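Long-range contacts in uncharacterized protein (Streptococcus mutans, PDB 4R0J), which probably processes precursor CRISPR RNA as a Cas5 endonuclease of subtype I-C, an RNA-binding component of bacterial antiviral defence: residues D18-T23 / S95-L100; P39-L44 / I203-Q208. One frame throughout, in Å; residues are numbered along the deposited sequence.

Contact 1: residues D18-T23 / S95-L100; sequences DRALFT and SDVEYL
F22 and Y99 meet tip to tip between the diverging arms of a V whose apex is at D18 and D96, the corners at which the two chain segments pass from one sheet to another. The hydroxyl of Y99 arrives at the edge of the F22 ring, close to its plane, with OH 3.5 Å from F22 CE2. Just behind it the two rings touch carbon to carbon, Y99 CE2 lying 3.9 Å from F22 CE2. In F22 and Y99 alike, CG stands anti to the carbonyl carbon (chi1 -59° and -53°), which starts each ring on its way into the gap between the diverging backbones. Nearer the corner the filling is thinner: A20 CB faces V97 CG2 at 4.3 Å, a light apolar contact between buried residues.

The apex is polar and exposed. D96 N donates a nearly straight hydrogen bond to D18 O (3.0 Å, 171° at the hydrogen), approaching from above the carbonyl plane; S95 CA adds a CH...O contact to the same oxygen at 3.5 Å. Here R19 and S95 form an antiparallel, non-hydrogen-bonded bridge. The carboxylates of D18 and D96, whose side chains start away from the opposite segment, remain 5.5 Å apart between their OD1 atoms, a spacing at which their like charges would probably repel mildly.

This is a worked case of two sheets linked by corners at which the chain leaves one and enters the other: A20 pairs with L94 in the small sheet of strands 19-20, 91-95 and 72-75, whereas V97 pairs with G17 in the large antiparallel sheet. Between the arms, L94 of strand 91-95 packs against both F22 and Y99.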
loop_
_atom_site.group_PDB
_atom_site.type_symbol
_atom_site.label_atom_id
_atom_site.label_comp_id
_atom_site.label_asym_id
_atom_site.label_seq_id
_atom_site.Cartn_x
_atom_site.Cartn_y
_atom_site.Cartn_z
ATOM N N ASP A 18 10.025 -9.891 -7.239
ATOM C CA ASP A 18 10.656 -9.988 -8.543
ATOM C C ASP A 18 9.753 -9.403 -9.625
ATOM O O ASP A 18 10.225 -8.983 -10.682
ATOM C CB ASP A 18 11.015 -11.441 -8.866
ATOM C CG ASP A 18 12.180 -11.945 -8.037
ATOM O OD1 ASP A 18 12.875 -11.102 -7.433
ATOM O OD2 ASP A 18 12.402 -13.174 -7.992
ATOM N N ARG A 19 8.456 -9.389 -9.347
ATOM C CA ARG A 19 7.462 -8.994 -10.324
ATOM C C ARG A 19 6.240 -8.427 -9.623
ATOM O O ARG A 19 5.874 -8.865 -8.524
ATOM C CB ARG A 19 7.078 -10.213 -11.174
ATOM C CG ARG A 19 5.989 -9.978 -12.195
ATOM C CD ARG A 19 5.755 -11.240 -13.019
ATOM N NE ARG A 19 6.962 -11.647 -13.735
ATOM C CZ ARG A 19 7.066 -12.763 -14.450
ATOM N NH1 ARG A 19 6.032 -13.591 -14.545
ATOM N NH2 ARG A 19 8.203 -13.053 -15.071
ATOM N N ALA A 20 5.601 -7.445 -10.247
ATOM C CA ALA A 20 4.379 -6.895 -9.682
ATOM C C ALA A 20 3.457 -6.409 -10.791
ATOM O O ALA A 20 3.900 -6.159 -11.917
ATOM C CB ALA A 20 4.699 -5.757 -8.686
ATOM N N LEU A 21 2.166 -6.329 -10.479
ATOM C CA LEU A 21 1.167 -5.856 -11.431
ATOM C C LEU A 21 0.137 -5.031 -10.668
ATOM O O LEU A 21 -0.727 -5.576 -9.976
ATOM C CB LEU A 21 0.489 -7.024 -12.136
ATOM C CG LEU A 21 -0.586 -6.700 -13.177
ATOM C CD1 LEU A 21 0.000 -5.841 -14.287
ATOM C CD2 LEU A 21 -1.195 -7.976 -13.756
ATOM N N PHE A 22 0.239 -3.718 -10.784
ATOM C CA PHE A 22 -0.663 -2.812 -10.077
ATOM C C PHE A 22 -1.572 -2.194 -11.122
ATOM O O PHE A 22 -1.104 -1.588 -12.084
ATOM C CB PHE A 22 0.120 -1.734 -9.328
ATOM C CG PHE A 22 1.083 -2.286 -8.311
ATOM C CD1 PHE A 22 0.646 -3.174 -7.332
ATOM C CD2 PHE A 22 2.424 -1.932 -8.350
ATOM C CE1 PHE A 22 1.526 -3.693 -6.391
ATOM C CE2 PHE A 22 3.317 -2.447 -7.422
ATOM C CZ PHE A 22 2.865 -3.327 -6.435
ATOM N N THR A 23 -2.876 -2.389 -10.966
ATOM C CA THR A 23 -3.781 -2.036 -12.046
ATOM C C THR A 23 -4.827 -1.010 -11.667
ATOM O O THR A 23 -5.021 -0.697 -10.500
ATOM C CB THR A 23 -4.484 -3.267 -12.641
ATOM O OG1 THR A 23 -5.197 -3.971 -11.611
ATOM C CG2 THR A 23 -3.464 -4.196 -13.293
ATOM N N SER A 95 9.145 -5.011 -12.637
ATOM C CA SER A 95 10.205 -5.968 -12.380
ATOM C C SER A 95 11.127 -5.443 -11.281
ATOM O O SER A 95 11.439 -4.247 -11.243
ATOM C CB SER A 95 11.003 -6.198 -13.669
ATOM O OG SER A 95 12.249 -6.810 -13.403
ATOM N N ASP A 96 11.561 -6.344 -10.401
ATOM C CA ASP A 96 12.554 -6.040 -9.366
ATOM C C ASP A 96 12.191 -4.809 -8.534
ATOM O O ASP A 96 12.898 -3.790 -8.555
ATOM C CB ASP A 96 13.949 -5.897 -9.996
ATOM C CG ASP A 96 15.050 -5.702 -8.956
ATOM O OD1 ASP A 96 14.808 -5.978 -7.758
ATOM O OD2 ASP A 96 16.165 -5.272 -9.342
ATOM N N VAL A 97 11.091 -4.915 -7.793
ATOM C CA VAL A 97 10.569 -3.803 -7.020
ATOM C C VAL A 97 10.926 -3.903 -5.543
ATOM O O VAL A 97 11.091 -4.996 -4.995
ATOM C CB VAL A 97 9.026 -3.679 -7.169
ATOM C CG1 VAL A 97 8.670 -3.523 -8.634
ATOM C CG2 VAL A 97 8.315 -4.896 -6.552
ATOM N N GLU A 98 11.069 -2.740 -4.918
ATOM C CA GLU A 98 11.252 -2.623 -3.484
ATOM C C GLU A 98 10.535 -1.376 -3.012
ATOM O O GLU A 98 10.765 -0.275 -3.543
ATOM C CB GLU A 98 12.749 -2.561 -3.124
ATOM C CG GLU A 98 12.964 -2.266 -1.656
ATOM C CD GLU A 98 14.406 -2.401 -1.227
ATOM O OE1 GLU A 98 15.170 -3.131 -1.894
ATOM O OE2 GLU A 98 14.763 -1.772 -0.212
ATOM N N TYR A 99 9.643 -1.540 -2.036
ATOM C CA TYR A 99 8.906 -0.418 -1.475
ATOM C C TYR A 99 9.110 -0.393 0.024
ATOM O O TYR A 99 9.184 -1.439 0.665
ATOM C CB TYR A 99 7.404 -0.537 -1.801
ATOM C CG TYR A 99 7.164 -0.715 -3.271
ATOM C CD1 TYR A 99 7.427 0.325 -4.158
ATOM C CD2 TYR A 99 6.689 -1.912 -3.780
ATOM C CE1 TYR A 99 7.239 0.176 -5.515
ATOM C CE2 TYR A 99 6.496 -2.077 -5.141
ATOM C CZ TYR A 99 6.755 -1.020 -6.000
ATOM O OH TYR A 99 6.568 -1.174 -7.344
ATOM N N LEU A 100 9.250 0.808 0.565
ATOM C CA LEU A 100 9.246 1.010 2.009
ATOM C C LEU A 100 7.921 1.679 2.342
ATOM O O LEU A 100 7.570 2.707 1.757
ATOM C CB LEU A 100 10.417 1.895 2.427
ATOM C CG LEU A 100 11.784 1.579 1.808
ATOM C CD1 LEU A 100 12.850 2.569 2.312
ATOM C CD2 LEU A 100 12.192 0.132 2.100
#

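Contact 2: residues P39-L44 / I203-Q208. With SO4 (sulfate ion), chain B.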
loop_
_atom_site.group_PDB
_atom_site.type_symbol
_atom_site.label_atom_id
_atom_site.label_comp_id
_atom_site.label_asym_id
_atom_site.label_seq_id
_atom_site.Cartn_x
_atom_site.Cartn_y
_atom_site.Cartn_z
ATOM N N PRO A 39 2.886 1.307 -6.840
ATOM C CA PRO A 39 1.654 0.781 -6.228
ATOM C C PRO A 39 0.605 1.873 -6.048
ATOM O O PRO A 39 0.918 3.033 -5.785
ATOM C CB PRO A 39 2.097 0.322 -4.836
ATOM C CG PRO A 39 3.590 0.362 -4.824
ATOM C CD PRO A 39 4.036 1.283 -5.918
ATOM N N THR A 40 -0.649 1.470 -6.162
ATOM C CA THR A 40 -1.759 2.319 -5.788
ATOM C C THR A 40 -2.003 2.198 -4.276
ATOM O O THR A 40 -1.501 1.271 -3.608
ATOM C CB THR A 40 -3.014 1.826 -6.500
ATOM O OG1 THR A 40 -3.216 0.451 -6.151
ATOM C CG2 THR A 40 -2.873 1.901 -8.025
ATOM N N ARG A 41 -2.806 3.096 -3.720
ATOM C CA ARG A 41 -3.159 2.926 -2.318
ATOM C C ARG A 41 -3.866 1.587 -2.141
ATOM O O ARG A 41 -3.591 0.873 -1.187
ATOM C CB ARG A 41 -4.032 4.047 -1.765
ATOM C CG ARG A 41 -3.914 4.098 -0.232
ATOM C CD ARG A 41 -4.797 5.132 0.427
ATOM N NE ARG A 41 -6.107 4.579 0.765
ATOM C CZ ARG A 41 -6.947 5.136 1.632
ATOM N NH1 ARG A 41 -8.124 4.567 1.877
ATOM N NH2 ARG A 41 -6.611 6.259 2.257
ATOM N N GLN A 42 -4.752 1.249 -3.074
ATOM C CA GLN A 42 -5.462 -0.039 -3.009
ATOM C C GLN A 42 -4.482 -1.202 -2.852
ATOM O O GLN A 42 -4.661 -2.076 -2.003
ATOM C CB GLN A 42 -6.313 -0.274 -4.252
ATOM C CG GLN A 42 -7.152 -1.561 -4.126
ATOM C CD GLN A 42 -7.639 -2.102 -5.450
ATOM O OE1 GLN A 42 -6.985 -1.952 -6.477
ATOM N NE2 GLN A 42 -8.808 -2.743 -5.430
ATOM N N ALA A 43 -3.450 -1.224 -3.691
ATOM C CA ALA A 43 -2.478 -2.313 -3.658
ATOM C C ALA A 43 -1.734 -2.370 -2.338
ATOM O O ALA A 43 -1.524 -3.455 -1.786
ATOM C CB ALA A 43 -1.489 -2.196 -4.818
ATOM N N LEU A 44 -1.313 -1.208 -1.842
ATOM C CA LEU A 44 -0.592 -1.142 -0.577
ATOM C C LEU A 44 -1.478 -1.583 0.581
ATOM O O LEU A 44 -1.026 -2.266 1.486
ATOM C CB LEU A 44 -0.081 0.264 -0.325
ATOM C CG LEU A 44 0.963 0.640 -1.364
ATOM C CD1 LEU A 44 1.369 2.084 -1.154
ATOM C CD2 LEU A 44 2.172 -0.291 -1.232
ATOM N N ILE A 203 5.906 8.819 -2.070
ATOM C CA ILE A 203 4.542 9.160 -2.439
ATOM C C ILE A 203 3.692 9.150 -1.176
ATOM O O ILE A 203 3.680 8.160 -0.437
ATOM C CB ILE A 203 3.968 8.130 -3.433
ATOM C CG1 ILE A 203 4.800 8.111 -4.713
ATOM C CG2 ILE A 203 2.492 8.430 -3.746
ATOM C CD1 ILE A 203 4.458 6.932 -5.626
ATOM N N LYS A 204 2.993 10.255 -0.932
ATOM C CA LYS A 204 2.063 10.352 0.181
ATOM C C LYS A 204 0.662 10.047 -0.322
ATOM O O LYS A 204 0.350 10.268 -1.496
ATOM C CB LYS A 204 2.097 11.754 0.788
ATOM C CG LYS A 204 3.453 12.185 1.310
ATOM C CD LYS A 204 3.355 13.572 1.922
ATOM C CE LYS A 204 4.711 14.062 2.396
ATOM N NZ LYS A 204 5.268 13.148 3.431
ATOM N N PHE A 205 -0.178 9.515 0.555
ATOM C CA PHE A 205 -1.530 9.167 0.163
ATOM C C PHE A 205 -2.540 9.995 0.923
ATOM O O PHE A 205 -2.549 9.996 2.152
ATOM C CB PHE A 205 -1.793 7.661 0.348
ATOM C CG PHE A 205 -0.970 6.810 -0.561
ATOM C CD1 PHE A 205 -1.378 6.569 -1.859
ATOM C CD2 PHE A 205 0.254 6.311 -0.141
ATOM C CE1 PHE A 205 -0.607 5.816 -2.716
ATOM C CE2 PHE A 205 1.037 5.553 -0.994
ATOM C CZ PHE A 205 0.614 5.309 -2.289
ATOM N N LYS A 206 -3.376 10.713 0.179
ATOM C CA LYS A 206 -4.379 11.584 0.771
ATOM C C LYS A 206 -5.625 10.780 1.113
ATOM O O LYS A 206 -5.834 9.693 0.577
ATOM C CB LYS A 206 -4.727 12.733 -0.182
ATOM C CG LYS A 206 -5.440 12.299 -1.460
ATOM C CD LYS A 206 -4.980 13.118 -2.671
ATOM C CE LYS A 206 -5.347 14.586 -2.547
ATOM N NZ LYS A 206 -4.835 15.397 -3.698
ATOM N N PRO A 207 -6.446 11.305 2.027
ATOM C CA PRO A 207 -7.705 10.640 2.361
ATOM C C PRO A 207 -8.581 10.538 1.128
ATOM O O PRO A 207 -8.498 11.367 0.222
ATOM C CB PRO A 207 -8.353 11.597 3.368
ATOM C CG PRO A 207 -7.224 12.394 3.927
ATOM C CD PRO A 207 -6.235 12.535 2.810
ATOM N N GLN A 208 -9.434 9.529 1.110
ATOM C CA GLN A 208 -10.342 9.314 0.003
ATOM C C GLN A 208 -11.163 10.560 -0.305
ATOM O O GLN A 208 -11.436 10.862 -1.466
ATOM C CB GLN A 208 -11.277 8.169 0.358
ATOM C CG GLN A 208 -11.781 7.412 -0.821
ATOM C CD GLN A 208 -12.761 6.350 -0.401
ATOM O OE1 GLN A 208 -13.855 6.658 0.068
ATOM N NE2 GLN A 208 -12.371 5.094 -0.549
HETATM S S SO4 B . -9.534 7.006 3.878
HETATM O O1 SO4 B . -10.701 7.852 4.119
HETATM O O2 SO4 B . -8.846 7.471 2.674
HETATM O O3 SO4 B . -8.626 7.094 5.019
HETATM O O4 SO4 B . -9.963 5.617 3.707
HETATM O O HOH W 1 -4.045 7.506 3.229
#
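An anion-binding site at the start of helix 41-51, in this Cas5-family fold, is joined here to the packing of that helix against the large antiparallel sheet. T40 is the N-cap: its OG1 accepts from A43 N at 3.0 Å. In the first turn that follows, R41 and L44 both meet F205, which follows the strand residues 203-204, in strand 202-215 of that sheet, between strands 57-66 and 191-199.

The aliphatic part of R41 slides past the F205 side chain in the opposite direction, with R41 CB 3.7 Å from F205 CD1 and R41 CD near F205 CB. L44 crosses F205 at about a right angle and sets CD1 3.5 Å from F205 CE2, beside CZ. I203 CG2 lies over one face of the same ring, offset toward its rim, and V64 and I61 of strand 57-66 add to the apolar surroundings.

Beyond this aliphatic stem the R41 chain bends at chi3 (90°) and its guanidinium meets a sulfate, probably from the crystallisation liquor, edge-on. Q208 N and Y181 OH also bind the ion, a mixture of charged and neutral donors that could plausibly suit a phosphate of RNA, though nothing here demonstrates that role. A water accepts from R41 NH2 and donates to F205 O, tying the guanidinium back to the segment its stem packs on. The sulfate grip is uneven: R41 NH1 points almost straight at O4 (2.8 Å, 176°), while R41 NH2 and Q208 N converge on O2, at 2.6 and 2.7 Å, through more bent bonds.

In the fold
Contacts 1 and 2 have centres about 15 Å apart and interlock along the chain: 18-23 comes first, then 39-44, 95-100 and 203-208. Strand 19-20 is followed by helix 41-51, so neighbouring parts of the chain supply the first half of each. Both reach the large antiparallel sheet, contact 1 through strand 97-107 and contact 2 through strand 202-215, with strand 57-66 between those two. They also touch directly: Y99 CE1 packs 3.4 Å from P39 CD, and F22 CD1 equally close to A43 CB. The apolar end of contact 1 thus abuts the beginning of the helix whose R41 holds the sulfate, within a single Cas5 family region.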